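Local coordinates for citrate synthase (Pyrobaculum aerophilum, PDB 2IBP) that condenses oxaloacetate with acetyl-CoA and water to give citrate and CoA, and forms a thermophilic homodimer whose two disulfide-closed chains are interlinked as a catenane, at the interface of chains A and B. Residues are numbered along the deposited sequence; one frame, centred on the assembly and turned at random. Chains: chain A/B, Citrate synthase.

Contact 1: the interface of chains A and B. Residues chain A 231-232, 235, 238; chain B 111, 114, 242, 245.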
ATOM      1  N   SER A 231      -1.751 -10.949  -1.195  1.00  7.76           N
ATOM      2  CA  SER A 231      -1.581 -10.536   0.179  1.00  6.82           C
ATOM      3  C   SER A 231      -2.978 -10.460   0.801  1.00  7.07           C
ATOM      4  O   SER A 231      -3.977 -10.400   0.100  1.00 10.55           O
ATOM      5  CB  SER A 231      -0.872  -9.183   0.265  1.00  8.72           C
ATOM      6  OG  SER A 231      -0.639  -8.824   1.611  1.00 11.06           O
ATOM      7  N   ASP A 232      -3.027 -10.448   2.121  1.00  8.46           N
ATOM      8  CA  ASP A 232      -4.300 -10.538   2.793  1.00  8.95           C
ATOM      9  C   ASP A 232      -5.126  -9.273   2.765  1.00  9.64           C
ATOM     10  O   ASP A 232      -4.609  -8.174   2.571  1.00  7.27           O
ATOM     11  CB  ASP A 232      -4.094 -10.997   4.221  1.00  9.18           C
ATOM     12  CG  ASP A 232      -3.400  -9.959   5.055  1.00 13.71           C
ATOM     13  OD1 ASP A 232      -2.153  -9.806   4.933  1.00 11.94           O
ATOM     14  OD2 ASP A 232      -4.109  -9.315   5.843  1.00 12.13           O
ATOM     15  N   SER A 235      -4.039  -6.440   5.138  1.00  8.98           N
ATOM     16  CA  SER A 235      -2.875  -5.729   4.610  1.00  7.98           C
ATOM     17  C   SER A 235      -3.250  -4.819   3.437  1.00  5.82           C
ATOM     18  O   SER A 235      -2.752  -3.694   3.309  1.00  7.76           O
ATOM     19  CB  SER A 235      -1.795  -6.731   4.207  1.00  9.04           C
ATOM     20  OG  SER A 235      -1.326  -7.365   5.384  1.00  9.88           O
ATOM     21  N   ALA A 238      -4.823  -1.824   4.967  1.00  7.41           N
ATOM     22  CA  ALA A 238      -3.797  -1.002   5.611  1.00  8.25           C
ATOM     23  C   ALA A 238      -3.093  -0.146   4.543  1.00  7.23           C
ATOM     24  O   ALA A 238      -2.864   1.046   4.755  1.00  6.73           O
ATOM     25  CB  ALA A 238      -2.797  -1.871   6.366  1.00  8.07           C
TER
ATOM     26  N   PHE B 111       3.306  -9.157   9.270  1.00  8.55           N
ATOM     27  CA  PHE B 111       2.326  -8.267   9.909  1.00  9.72           C
ATOM     28  C   PHE B 111       3.043  -7.331  10.872  1.00  9.30           C
ATOM     29  O   PHE B 111       2.735  -6.136  10.940  1.00  9.33           O
ATOM     30  CB  PHE B 111       1.262  -9.060  10.676  1.00 10.47           C
ATOM     31  CG  PHE B 111       0.234  -9.689   9.799  1.00  9.09           C
ATOM     32  CD1 PHE B 111      -0.722  -8.901   9.179  1.00 11.64           C
ATOM     33  CD2 PHE B 111       0.142 -11.057   9.682  1.00 14.12           C
ATOM     34  CE1 PHE B 111      -1.715  -9.468   8.403  1.00 12.23           C
ATOM     35  CE2 PHE B 111      -0.840 -11.627   8.878  1.00 13.90           C
ATOM     36  CZ  PHE B 111      -1.781 -10.834   8.271  1.00 13.70           C
ATOM     37  N   GLU B 114       4.822  -4.566   8.892  1.00  7.51           N
ATOM     38  CA  GLU B 114       3.883  -3.543   8.425  1.00 13.76           C
ATOM     39  C   GLU B 114       3.532  -2.598   9.560  1.00 10.56           C
ATOM     40  O   GLU B 114       3.615  -1.370   9.428  1.00 13.70           O
ATOM     41  CB  GLU B 114       2.553  -4.171   7.975  1.00 20.20           C
ATOM     42  CG  GLU B 114       2.555  -4.931   6.708  1.00 29.58           C
ATOM     43  CD  GLU B 114       1.144  -5.334   6.329  1.00 19.84           C
ATOM     44  OE1 GLU B 114       0.861  -6.544   6.330  1.00 34.62           O
ATOM     45  OE2 GLU B 114       0.293  -4.430   6.151  1.00 25.59           O
ATOM     46  N   ALA B 242       3.263  -4.647   2.732  1.00  7.35           N
ATOM     47  CA  ALA B 242       1.943  -5.289   2.568  1.00  6.05           C
ATOM     48  C   ALA B 242       1.885  -6.074   1.265  1.00  5.09           C
ATOM     49  O   ALA B 242       1.377  -7.189   1.198  1.00  8.09           O
ATOM     50  CB  ALA B 242       0.836  -4.246   2.618  1.00  8.27           C
ATOM     51  N   LYS B 245       4.316  -9.229   1.213  1.00  9.11           N
ATOM     52  CA  LYS B 245       3.932 -10.423   1.953  1.00 10.64           C
ATOM     53  C   LYS B 245       3.094 -11.398   1.151  1.00  8.66           C
ATOM     54  O   LYS B 245       2.985 -12.554   1.548  1.00 10.82           O
ATOM     55  CB  LYS B 245       3.265 -10.109   3.283  1.00 16.21           C
ATOM     56  CG  LYS B 245       1.850  -9.646   3.227  1.00 22.50           C
ATOM     57  CD  LYS B 245       1.345  -9.290   4.639  1.00 17.31           C
ATOM     58  CE  LYS B 245       1.212 -10.478   5.580  1.00 16.62           C
ATOM     59  NZ  LYS B 245       0.072 -11.421   5.214  1.00 16.62           N
TER

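Contact 2: the interface of chains A and B. Residues chain A 23, 26, 29, 391; chain B 26, 29-31, 221.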
ATOM      1  N   ILE A  23       2.343   6.995 -19.371  1.00 15.86           N
ATOM      2  CA  ILE A  23       1.106   7.717 -19.046  1.00 18.96           C
ATOM      3  C   ILE A  23       1.263   8.125 -17.586  1.00 13.42           C
ATOM      4  O   ILE A  23       1.152   7.309 -16.685  1.00 15.11           O
ATOM      5  CB  ILE A  23      -0.202   6.889 -19.261  1.00 18.93           C
ATOM      6  CG1 ILE A  23      -0.362   6.526 -20.746  1.00 42.45           C
ATOM      7  CG2 ILE A  23      -1.418   7.713 -18.806  1.00 21.91           C
ATOM      8  CD1 ILE A  23      -1.653   5.762 -21.081  1.00 31.22           C
ATOM      9  N   LEU A  26      -0.784   7.120 -14.641  1.00 11.00           N
ATOM     10  CA  LEU A  26      -1.687   6.117 -15.225  1.00 11.42           C
ATOM     11  C   LEU A  26      -3.125   6.662 -15.306  1.00 13.58           C
ATOM     12  O   LEU A  26      -4.107   5.930 -15.134  1.00 13.28           O
ATOM     13  CB  LEU A  26      -1.627   4.808 -14.415  1.00 10.68           C
ATOM     14  CG  LEU A  26      -0.263   4.112 -14.393  1.00 13.53           C
ATOM     15  CD1 LEU A  26      -0.264   2.928 -13.447  1.00 14.42           C
ATOM     16  CD2 LEU A  26       0.148   3.698 -15.804  1.00 16.56           C
ATOM     17  N   VAL A  29      -6.080   4.918 -17.183  1.00 10.78           N
ATOM     18  CA  VAL A  29      -5.665   3.611 -17.656  1.00 11.18           C
ATOM     19  C   VAL A  29      -6.530   2.545 -16.985  1.00 11.35           C
ATOM     20  O   VAL A  29      -6.692   2.554 -15.768  1.00 11.81           O
ATOM     21  CB  VAL A  29      -4.183   3.353 -17.375  1.00 11.05           C
ATOM     22  CG1 VAL A  29      -3.776   1.969 -17.842  1.00 14.49           C
ATOM     23  CG2 VAL A  29      -3.326   4.432 -18.049  1.00 10.60           C
ATOM     24  N   PRO A 391       4.074  -3.351 -13.553  1.00 10.21           N
ATOM     25  CA  PRO A 391       4.455  -2.195 -14.356  1.00  8.78           C
ATOM     26  C   PRO A 391       5.967  -2.145 -14.435  1.00 11.94           C
ATOM     27  O   PRO A 391       6.651  -2.993 -13.847  1.00 12.40           O
ATOM     28  CB  PRO A 391       3.939  -1.016 -13.538  1.00 12.65           C
ATOM     29  CG  PRO A 391       4.081  -1.511 -12.112  1.00 13.28           C
ATOM     30  CD  PRO A 391       3.685  -2.962 -12.186  1.00 14.08           C
TER
ATOM     31  N   LEU B  26      -1.482  -4.458 -15.645  1.00 10.74           N
ATOM     32  CA  LEU B  26      -0.684  -3.387 -16.253  1.00 10.96           C
ATOM     33  C   LEU B  26       0.716  -3.889 -16.594  1.00 10.65           C
ATOM     34  O   LEU B  26       1.695  -3.143 -16.509  1.00 12.76           O
ATOM     35  CB  LEU B  26      -0.590  -2.181 -15.328  1.00 13.00           C
ATOM     36  CG  LEU B  26      -1.946  -1.526 -15.033  1.00 14.22           C
ATOM     37  CD1 LEU B  26      -1.760  -0.297 -14.158  1.00 14.02           C
ATOM     38  CD2 LEU B  26      -2.647  -1.166 -16.353  1.00 11.26           C
ATOM     39  N   VAL B  29       3.490  -1.864 -18.510  1.00  7.59           N
ATOM     40  CA  VAL B  29       3.117  -0.466 -18.658  1.00  8.59           C
ATOM     41  C   VAL B  29       4.100   0.380 -17.866  1.00 10.04           C
ATOM     42  O   VAL B  29       4.398   0.093 -16.711  1.00 10.76           O
ATOM     43  CB  VAL B  29       1.672  -0.206 -18.186  1.00 13.69           C
ATOM     44  CG1 VAL B  29       1.327   1.289 -18.296  1.00 13.53           C
ATOM     45  CG2 VAL B  29       0.687  -1.036 -19.003  1.00 12.27           C
ATOM     46  N   LEU B  30       4.590   1.433 -18.506  1.00 11.45           N
ATOM     47  CA  LEU B  30       5.576   2.316 -17.908  1.00 11.03           C
ATOM     48  C   LEU B  30       4.921   3.307 -16.963  1.00 13.58           C
ATOM     49  O   LEU B  30       3.905   3.901 -17.297  1.00 16.13           O
ATOM     50  CB  LEU B  30       6.292   3.091 -19.011  1.00 11.66           C
ATOM     51  CG  LEU B  30       7.223   2.248 -19.883  1.00 15.06           C
ATOM     52  CD1 LEU B  30       7.504   2.906 -21.237  1.00 16.14           C
ATOM     53  CD2 LEU B  30       8.505   1.928 -19.133  1.00 18.48           C
ATOM     54  N   ILE B  31       5.549   3.548 -15.818  1.00 13.29           N
ATOM     55  CA  ILE B  31       5.020   4.514 -14.864  1.00 11.23           C
ATOM     56  C   ILE B  31       5.952   5.717 -14.698  1.00 10.80           C
ATOM     57  O   ILE B  31       5.556   6.773 -14.198  1.00 13.32           O
ATOM     58  CB  ILE B  31       4.730   3.861 -13.500  1.00 13.03           C
ATOM     59  CG1 ILE B  31       5.973   3.203 -12.906  1.00 13.83           C
ATOM     60  CG2 ILE B  31       3.618   2.824 -13.658  1.00 12.73           C
ATOM     61  CD1 ILE B  31       5.772   2.769 -11.450  1.00 14.37           C
ATOM     62  N   PHE B 221       5.804  -0.867  -6.593  1.00  5.92           N
ATOM     63  CA  PHE B 221       4.653  -0.200  -7.177  1.00  9.69           C
ATOM     64  C   PHE B 221       3.696   0.311  -6.091  1.00  6.45           C
ATOM     65  O   PHE B 221       3.251   1.462  -6.147  1.00  7.03           O
ATOM     66  CB  PHE B 221       3.939  -1.126  -8.132  1.00  7.90           C
ATOM     67  CG  PHE B 221       2.861  -0.456  -8.931  1.00  9.02           C
ATOM     68  CD1 PHE B 221       3.044   0.836  -9.413  1.00  9.06           C
ATOM     69  CD2 PHE B 221       1.752  -1.174  -9.361  1.00 12.10           C
ATOM     70  CE1 PHE B 221       2.066   1.444 -10.181  1.00 11.89           C
ATOM     71  CE2 PHE B 221       0.807  -0.585 -10.169  1.00 13.89           C
ATOM     72  CZ  PHE B 221       0.971   0.724 -10.584  1.00 11.90           C
TER
HETATM   73  O   HOH W   1       2.212   4.277 -19.282  1.00 19.53           O

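Contact 3: the interface of chains A and B. Residues chain A 17, 20-23, 392; chain B 30-32.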
ATOM      1  N   SER A  17       9.796   8.012 -23.744  1.00 16.28           N
ATOM      2  CA  SER A  17      10.954   7.427 -23.120  1.00 14.74           C
ATOM      3  C   SER A  17      11.572   6.424 -24.059  1.00 16.59           C
ATOM      4  O   SER A  17      10.961   6.018 -25.056  1.00 16.45           O
ATOM      5  CB  SER A  17      10.547   6.718 -21.816  1.00 16.46           C
ATOM      6  OG  SER A  17      10.017   5.437 -22.093  1.00 17.55           O
ATOM      7  N   GLY A  20       9.228   3.504 -24.483  1.00 16.73           N
ATOM      8  CA  GLY A  20       7.872   3.749 -24.949  1.00 19.36           C
ATOM      9  C   GLY A  20       7.173   4.863 -24.183  1.00 23.66           C
ATOM     10  O   GLY A  20       7.774   5.534 -23.340  1.00 20.00           O
ATOM     11  N   PRO A  21       5.878   5.062 -24.460  1.00 23.01           N
ATOM     12  CA  PRO A  21       5.142   6.143 -23.802  1.00 18.54           C
ATOM     13  C   PRO A  21       4.849   5.897 -22.321  1.00 15.41           C
ATOM     14  O   PRO A  21       4.496   4.783 -21.923  1.00 19.60           O
ATOM     15  CB  PRO A  21       3.835   6.203 -24.592  1.00 24.89           C
ATOM     16  CG  PRO A  21       3.659   4.823 -25.129  1.00 30.26           C
ATOM     17  CD  PRO A  21       5.034   4.295 -25.394  1.00 28.65           C
ATOM     18  N   ILE A  22       5.012   6.937 -21.516  1.00 15.92           N
ATOM     19  CA  ILE A  22       4.693   6.853 -20.087  1.00 16.66           C
ATOM     20  C   ILE A  22       3.415   7.650 -19.834  1.00 15.66           C
ATOM     21  O   ILE A  22       3.382   8.842 -20.102  1.00 14.85           O
ATOM     22  CB  ILE A  22       5.823   7.444 -19.217  1.00 13.60           C
ATOM     23  CG1 ILE A  22       7.110   6.638 -19.377  1.00 17.44           C
ATOM     24  CG2 ILE A  22       5.387   7.473 -17.739  1.00 15.44           C
ATOM     25  CD1 ILE A  22       8.336   7.342 -18.842  1.00 21.58           C
ATOM     26  N   ILE A  23       2.343   6.995 -19.371  1.00 15.86           N
ATOM     27  CA  ILE A  23       1.106   7.717 -19.046  1.00 18.96           C
ATOM     28  C   ILE A  23       1.263   8.125 -17.586  1.00 13.42           C
ATOM     29  O   ILE A  23       1.152   7.309 -16.685  1.00 15.11           O
ATOM     30  CB  ILE A  23      -0.202   6.889 -19.261  1.00 18.93           C
ATOM     31  CG1 ILE A  23      -0.362   6.526 -20.746  1.00 42.45           C
ATOM     32  CG2 ILE A  23      -1.418   7.713 -18.806  1.00 21.91           C
ATOM     33  CD1 ILE A  23      -1.653   5.762 -21.081  1.00 31.22           C
ATOM     34  N   ARG A 392       6.494  -1.161 -15.143  1.00 12.18           N
ATOM     35  CA  ARG A 392       7.932  -1.052 -15.242  1.00 14.18           C
ATOM     36  C   ARG A 392       8.341   0.390 -15.337  1.00 10.76           C
ATOM     37  O   ARG A 392       7.507   1.289 -15.435  1.00 12.40           O
ATOM     38  CB  ARG A 392       8.457  -1.859 -16.423  1.00 20.68           C
ATOM     39  CG  ARG A 392       8.036  -1.373 -17.769  1.00 18.81           C
ATOM     40  CD  ARG A 392       8.435  -2.395 -18.831  1.00 26.14           C
ATOM     41  NE  ARG A 392       8.066  -1.972 -20.178  1.00 30.38           N
ATOM     42  CZ  ARG A 392       8.911  -1.468 -21.076  1.00 37.54           C
ATOM     43  NH1 ARG A 392      10.207  -1.339 -20.800  1.00 31.30           N
ATOM     44  NH2 ARG A 392       8.455  -1.120 -22.271  1.00 35.83           N
TER
ATOM     45  N   LEU B  30       4.590   1.433 -18.506  1.00 11.45           N
ATOM     46  CA  LEU B  30       5.576   2.316 -17.908  1.00 11.03           C
ATOM     47  C   LEU B  30       4.921   3.307 -16.963  1.00 13.58           C
ATOM     48  O   LEU B  30       3.905   3.901 -17.297  1.00 16.13           O
ATOM     49  CB  LEU B  30       6.292   3.091 -19.011  1.00 11.66           C
ATOM     50  CG  LEU B  30       7.223   2.248 -19.883  1.00 15.06           C
ATOM     51  CD1 LEU B  30       7.504   2.906 -21.237  1.00 16.14           C
ATOM     52  CD2 LEU B  30       8.505   1.928 -19.133  1.00 18.48           C
ATOM     53  N   ILE B  31       5.549   3.548 -15.818  1.00 13.29           N
ATOM     54  CA  ILE B  31       5.020   4.514 -14.864  1.00 11.23           C
ATOM     55  C   ILE B  31       5.952   5.717 -14.698  1.00 10.80           C
ATOM     56  O   ILE B  31       5.556   6.773 -14.198  1.00 13.32           O
ATOM     57  CB  ILE B  31       4.730   3.861 -13.500  1.00 13.03           C
ATOM     58  CG1 ILE B  31       5.973   3.203 -12.906  1.00 13.83           C
ATOM     59  CG2 ILE B  31       3.618   2.824 -13.658  1.00 12.73           C
ATOM     60  CD1 ILE B  31       5.772   2.769 -11.450  1.00 14.37           C
ATOM     61  N   LYS B  32       7.198   5.546 -15.137  1.00  9.18           N
ATOM     62  CA  LYS B  32       8.174   6.618 -15.064  1.00  9.39           C
ATOM     63  C   LYS B  32       9.471   6.179 -15.719  1.00  7.11           C
ATOM     64  O   LYS B  32       9.666   5.013 -16.048  1.00  8.97           O
ATOM     65  CB  LYS B  32       8.494   6.957 -13.605  1.00 10.44           C
ATOM     66  CG  LYS B  32       9.272   5.843 -12.875  1.00 11.42           C
ATOM     67  CD  LYS B  32       9.620   6.185 -11.438  1.00 11.82           C
ATOM     68  CE  LYS B  32      10.466   5.080 -10.800  1.00 14.52           C
ATOM     69  NZ  LYS B  32      10.905   5.406  -9.418  1.00  9.60           N
TER
HETATM   70  O   HOH W   2       3.754   2.102 -21.242  1.00 19.20           O
HETATM   71  O   HOH W   3       2.212   4.277 -19.282  1.00 19.53           O

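Contact 1: the interface of chains A and B
Carboxylate oxygen OD1 of A:Asp232 is gripped from both faces of its plane. B:Lys245 NZ forms a salt bridge to OD1 at 2.8 Å, from above the carboxylate plane. The hydroxyl of A:Ser235, in the same chain as the aspartate, reaches OD1 from the opposite face, on the syn side. This is a polar patch of the citrate synthase homodimer interface, where the start of helix 233-244 of chain A meets helix 109-123 and the end of helix 233-244 of chain B. The other oxygen, OD2, accepts the backbone N of A:Ser235 at 3.0 Å, so A:Asp232 is the N-cap of its helix. OD2 also lies in the ring plane of B:Phe111, 3.5 Å from CE1 at its edge. The carboxylate and ring planes are 59° apart. B:Lys245 bends at chi3 and chi4, which lays CE over the centre of the B:Phe111 ring, 3.9 Å above it, and turns NZ to the aspartate. A:Ser235 OG is also within bonding distance of B:Glu114 OE1, on its syn lone pair. Its one hydrogen can serve the two carboxylates only in turn or shared, and the poorly ordered glutamate makes that bond less certain. A:Ser231 OG donates to the backbone O of B:Ala242 at 2.6 Å, 23° out of the carbonyl plane.

Contact 2: the interface of chains A and B
The 3-10 helix 24-26 and the loop at A:Val29 of chain A meet the same 3-10 helix, the loop at B:Val29 and the start of strand 30-34 of chain B. The loop at A:Pro391 packs beside them, against helix 218-227 of chain B. This is a mainly apolar patch of the citrate synthase dimer interface. A:Leu26 and B:Leu26 reach toward each other tip to tip, with their CD1 methyls 3.6 Å apart. The other methyl of each leucine turns to a valine: A:Leu26 CD2 meets B:Val29 CG1, and B:Leu26 CD2 meets A:Val29 CG1. Both valines hold CG1 anti to the backbone N (chi1 178° in A:Val29), which points this methyl across the contact. A:Leu26 CD1 also touches B:Phe221 CZ at 3.8 Å and B:Ile31 CG2 at 3.9 Å. One methyl thus packs against three side chains of the partner. The A:Pro391 and B:Phe221 side chains cross at a slant, while A:Pro391 CB packs on B:Ile31 CG2. Water 1 links the backbone N of A:Ile23 to the backbone O of B:Leu30. A:Pro391 CG sits over the centre of the B:Phe221 face, 3.6 Å from the ring centroid, in a CH-pi contact.

Contact 3: the interface of chains A and B
Backbone pairing joins A:Arg392 and B:Leu30 in a parallel beta bridge. B:Ile31 N donates to the carbonyl O of A:Arg392 at 3.0 Å, and the C=O...N angle of 177° makes the approach nearly straight. Water 2 adds a further backbone link, bound by B:Leu30 N and A:Pro21 O at 2.9 Å each. Within chain A, A:Ser17 OG donates to A:Gly20 O in the carbonyl plane, on a lone pair, at 2.6 Å. This bond is likely to steady the loop that B:Leu30 touches. The apolar contacts gather around B:Leu30. B:Leu30 CD1 lies 3.8 Å from A:Gly20 CA. B:Leu30 CD2 sits over the centre of the guanidinium face of A:Arg392, 3.9 Å above the plane. The arginine chain is extended from CG to NE, which carries it past the leucine, and A:Arg392 CG is 3.6 Å from B:Leu30 CD2. A:Ile22 crosses B:Leu30 at about a right angle, CG1 against CB at 3.7 Å, and its CD1 reaches the backbone of B:Lys32. Shortening A:Ile22 to an alanine would probably leave B:Leu30 CB and the B:Lys32 backbone without their apolar cover. In this citrate synthase dimer, strand 30-34 of chain B runs between strands 22-23 and 392-395 of chain A.

Contact 2 and contact 3 adjoin, with C-alpha centres about 6 Å apart, and share A:Ile23, B:Leu30 and B:Ile31. The C-alpha centre of contact 1 is about 22 Å from that of contact 2 and 27 Å from that of contact 3. Contact 1 joins helices and the loops beside them. Contacts 2 and 3 centre on residues from the two chain ends, with helix 218-227 added in contact 2. Each chain is closed by the Cys19-Cys394 disulfide; in chain A, Cys394 is in strand 392-395, used in contact 3. Packing near this disulfide may add to the stability the catenane gives. The twofold axis repeats every contact.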